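Local structure of tyrosine specific protein phosphatase (Trypanosoma cruzi, 4AZ1) at residues 72-80 / 103-111. The protein probably removes phosphate groups from phosphotyrosine residues of proteins, as members of the protein tyrosine phosphatase family do. Numbering follows the deposited sequence. Where two conformers were deposited one is given.
Sequences STPYYINGN and DFLAMLYEK. With FMT (formic acid), chain H.
Y75, in one of its two deposited conformers, lays its ring flat against the backbone of helix 101-110, a case of one aromatic side chain docking a loop on a helix. Y75 CB sits 3.2 Å from D103 OD2. With CG wedged between N and C of its own backbone (chi1 50°), the ring is swung over the helix: CG and CD1 lie near D103 O, and M107 N is 3.9 Å above the Y75 ring plane, nearer the ring's border than its centre. The opposite face carries T73 CG2. Y75 CD2 meets A106 CB at 3.9 Å and Y75 CE1 meets M107 CB at 3.5 Å. At the tip, OH lies next to the E110 carboxylate, whose plane is turned 64° from the ring; the approach to OE1 is too short and doubtful in this conformer. In the mixed sheet of this tyrosine phosphatase fold, the loop runs on into edge strand 79-82, while the helix follows strand 90-93 in the chain and leads to strand 115-118; these two flank 222-225, all three parallel. Y76 N donates a fairly straight hydrogen bond (164°) to D103 OD2 on its anti side, tilted out of the carboxylate plane. The same oxygen forms a salt bridge with K48, which would favour the charged carboxylate. I77 CG2 comes to the edge of the F104 ring, and I77 CD1 touches M107 CE at 4.1 Å. Formic acid, probably from the crystallisation liquor, accepts a hydrogen bond from N78 N through O1 (2.8 Å) and is also bonded to Q94 NE2.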
loop_
_atom_site.group_PDB
_atom_site.type_symbol
_atom_site.label_atom_id
_atom_site.label_comp_id
_atom_site.label_asym_id
_atom_site.label_seq_id
_atom_site.Cartn_x
_atom_site.Cartn_y
_atom_site.Cartn_z
ATOM N N SER A 72 14.010 -6.636 -14.464
ATOM C CA SER A 72 12.623 -6.360 -14.100
ATOM C C SER A 72 12.501 -5.615 -12.770
ATOM O O SER A 72 12.865 -6.149 -11.720
ATOM C CB SER A 72 11.817 -7.667 -14.032
ATOM O OG SER A 72 10.531 -7.457 -13.467
ATOM N N THR A 73 11.999 -4.382 -12.813
ATOM C CA THR A 73 11.554 -3.721 -11.585
ATOM C C THR A 73 10.066 -3.990 -11.385
ATOM O O THR A 73 9.233 -3.534 -12.170
ATOM C CB THR A 73 11.806 -2.199 -11.559
ATOM O OG1 THR A 73 13.206 -1.932 -11.698
ATOM C CG2 THR A 73 11.334 -1.632 -10.231
ATOM N N PRO A 74 9.733 -4.737 -10.324
ATOM C CA PRO A 74 8.378 -5.213 -10.026
ATOM C C PRO A 74 7.505 -4.197 -9.286
ATOM O O PRO A 74 6.451 -4.570 -8.760
ATOM C CB PRO A 74 8.639 -6.419 -9.120
ATOM C CG PRO A 74 9.892 -6.051 -8.385
ATOM C CD PRO A 74 10.724 -5.242 -9.353
ATOM N N TYR A 75 7.909 -2.938 -9.244
ATOM C CA TYR A 75 7.036 -1.948 -8.642
ATOM C C TYR A 75 7.036 -0.653 -9.424
ATOM O O TYR A 75 7.940 -0.374 -10.212
ATOM C CB TYR A 75 7.395 -1.703 -7.177
ATOM C CG TYR A 75 8.858 -1.446 -6.952
ATOM C CD1 TYR A 75 9.417 -0.226 -7.277
ATOM C CD2 TYR A 75 9.678 -2.427 -6.412
ATOM C CE1 TYR A 75 10.745 0.018 -7.075
ATOM C CE2 TYR A 75 11.017 -2.191 -6.206
ATOM C CZ TYR A 75 11.545 -0.963 -6.540
ATOM O OH TYR A 75 12.880 -0.704 -6.345
ATOM N N TYR A 76 6.006 0.140 -9.186
ATOM C CA TYR A 76 5.814 1.374 -9.918
ATOM C C TYR A 76 5.630 2.520 -8.946
ATOM O O TYR A 76 4.772 2.473 -8.047
ATOM C CB TYR A 76 4.608 1.277 -10.864
ATOM C CG TYR A 76 4.182 2.613 -11.450
ATOM C CD1 TYR A 76 4.774 3.104 -12.604
ATOM C CD2 TYR A 76 3.176 3.369 -10.857
ATOM C CE1 TYR A 76 4.391 4.315 -13.141
ATOM C CE2 TYR A 76 2.784 4.587 -11.396
ATOM C CZ TYR A 76 3.398 5.049 -12.536
ATOM O OH TYR A 76 3.015 6.251 -13.074
ATOM N N ILE A 77 6.463 3.538 -9.112
ATOM C CA ILE A 77 6.168 4.823 -8.545
ATOM C C ILE A 77 6.051 5.791 -9.725
ATOM O O ILE A 77 6.781 5.670 -10.720
ATOM C CB ILE A 77 7.214 5.262 -7.503
ATOM C CG1 ILE A 77 8.517 5.687 -8.170
ATOM C CG2 ILE A 77 7.457 4.127 -6.472
ATOM C CD1 ILE A 77 9.340 6.659 -7.323
ATOM N N ASN A 78 5.089 6.704 -9.649
ATOM C CA ASN A 78 4.982 7.770 -10.644
ATOM C C ASN A 78 6.098 8.766 -10.328
ATOM O O ASN A 78 5.885 9.738 -9.592
ATOM C CB ASN A 78 3.604 8.425 -10.533
ATOM C CG ASN A 78 3.354 9.483 -11.586
ATOM O OD1 ASN A 78 4.244 10.252 -11.951
ATOM N ND2 ASN A 78 2.116 9.544 -12.061
ATOM N N GLY A 79 7.301 8.500 -10.837
ATOM C CA GLY A 79 8.449 9.317 -10.471
ATOM C C GLY A 79 9.576 9.293 -11.480
ATOM O O GLY A 79 9.685 8.366 -12.286
ATOM N N ASN A 80 10.426 10.317 -11.436
ATOM C CA ASN A 80 11.536 10.414 -12.376
ATOM C C ASN A 80 12.832 10.799 -11.684
ATOM O O ASN A 80 12.823 11.526 -10.679
ATOM C CB ASN A 80 11.233 11.442 -13.462
ATOM C CG ASN A 80 10.024 11.070 -14.298
ATOM O OD1 ASN A 80 8.891 11.425 -13.958
ATOM N ND2 ASN A 80 10.259 10.363 -15.408
ATOM N N ASP A 103 4.681 -0.379 -3.183
ATOM C CA ASP A 103 5.675 -0.090 -4.220
ATOM C C ASP A 103 6.647 0.989 -3.761
ATOM O O ASP A 103 7.862 0.897 -3.977
ATOM C CB ASP A 103 4.980 0.398 -5.487
ATOM C CG ASP A 103 3.959 -0.594 -6.011
ATOM O OD1 ASP A 103 2.906 -0.785 -5.343
ATOM O OD2 ASP A 103 4.212 -1.167 -7.094
ATOM N N PHE A 104 6.106 2.021 -3.136
ATOM C CA PHE A 104 6.914 3.168 -2.744
ATOM C C PHE A 104 7.926 2.720 -1.688
ATOM O O PHE A 104 9.130 2.994 -1.802
ATOM C CB PHE A 104 5.999 4.269 -2.212
ATOM C CG PHE A 104 6.717 5.526 -1.775
ATOM C CD1 PHE A 104 7.310 6.370 -2.706
ATOM C CD2 PHE A 104 6.766 5.878 -0.433
ATOM C CE1 PHE A 104 7.949 7.543 -2.296
ATOM C CE2 PHE A 104 7.409 7.047 -0.016
ATOM C CZ PHE A 104 7.994 7.876 -0.945
ATOM N N LEU A 105 7.440 2.005 -0.679
ATOM C CA LEU A 105 8.301 1.546 0.412
ATOM C C LEU A 105 9.335 0.545 -0.089
ATOM O O LEU A 105 10.495 0.542 0.362
ATOM C CB LEU A 105 7.469 0.934 1.549
ATOM C CG LEU A 105 6.484 1.890 2.239
ATOM C CD1 LEU A 105 5.770 1.231 3.437
ATOM C CD2 LEU A 105 7.158 3.168 2.675
ATOM N N ALA A 106 8.915 -0.313 -1.015
ATOM C CA ALA A 106 9.822 -1.304 -1.582
ATOM C C ALA A 106 10.956 -0.613 -2.330
ATOM O O ALA A 106 12.111 -1.061 -2.290
ATOM C CB ALA A 106 9.078 -2.240 -2.519
ATOM N N MET A 107 10.610 0.461 -3.035
ATOM C CA MET A 107 11.594 1.272 -3.737
ATOM C C MET A 107 12.588 1.852 -2.748
ATOM O O MET A 107 13.794 1.731 -2.953
ATOM C CB MET A 107 10.916 2.400 -4.521
ATOM C CG MET A 107 11.887 3.284 -5.305
ATOM S SD MET A 107 12.533 4.684 -4.339
ATOM C CE MET A 107 10.980 5.414 -3.783
ATOM N N LEU A 108 12.081 2.472 -1.678
ATOM C CA LEU A 108 12.947 3.064 -0.665
ATOM C C LEU A 108 13.903 2.014 -0.142
ATOM O O LEU A 108 15.091 2.281 0.079
ATOM C CB LEU A 108 12.125 3.594 0.506
ATOM C CG LEU A 108 11.239 4.794 0.229
ATOM C CD1 LEU A 108 10.549 5.223 1.518
ATOM C CD2 LEU A 108 12.118 5.912 -0.341
ATOM N N TYR A 109 13.374 0.808 0.038
ATOM C CA TYR A 109 14.130 -0.269 0.639
ATOM C C TYR A 109 15.179 -0.839 -0.305
ATOM O O TYR A 109 16.341 -0.981 0.071
ATOM C CB TYR A 109 13.196 -1.387 1.113
ATOM C CG TYR A 109 13.943 -2.483 1.820
ATOM C CD1 TYR A 109 14.318 -2.345 3.156
ATOM C CD2 TYR A 109 14.306 -3.648 1.152
ATOM C CE1 TYR A 109 15.024 -3.343 3.806
ATOM C CE2 TYR A 109 15.012 -4.656 1.801
ATOM C CZ TYR A 109 15.363 -4.495 3.125
ATOM O OH TYR A 109 16.064 -5.487 3.772
ATOM N N GLU A 110 14.764 -1.205 -1.512
ATOM C CA GLU A 110 15.680 -1.807 -2.479
ATOM C C GLU A 110 16.765 -0.821 -2.936
ATOM O O GLU A 110 17.919 -1.210 -3.141
ATOM C CB GLU A 110 14.908 -2.342 -3.694
ATOM C CG GLU A 110 15.757 -3.194 -4.646
ATOM C CD GLU A 110 15.620 -2.769 -6.098
ATOM O OE1 GLU A 110 14.552 -2.232 -6.463
ATOM O OE2 GLU A 110 16.584 -2.965 -6.871
ATOM N N LYS A 111 16.391 0.450 -3.086
ATOM C CA LYS A 111 17.334 1.468 -3.542
ATOM C C LYS A 111 18.147 2.079 -2.404
ATOM O O LYS A 111 19.053 2.876 -2.657
ATOM C CB LYS A 111 16.612 2.572 -4.330
ATOM C CG LYS A 111 16.105 2.103 -5.677
ATOM C CD LYS A 111 17.260 1.579 -6.511
ATOM C CE LYS A 111 16.779 0.958 -7.812
ATOM N NZ LYS A 111 17.924 0.656 -8.747
HETATM C C FMT H . 4.540 7.146 -5.899
HETATM O O1 FMT H . 4.116 6.771 -7.001
HETATM O O2 FMT H . 5.493 7.921 -5.718
#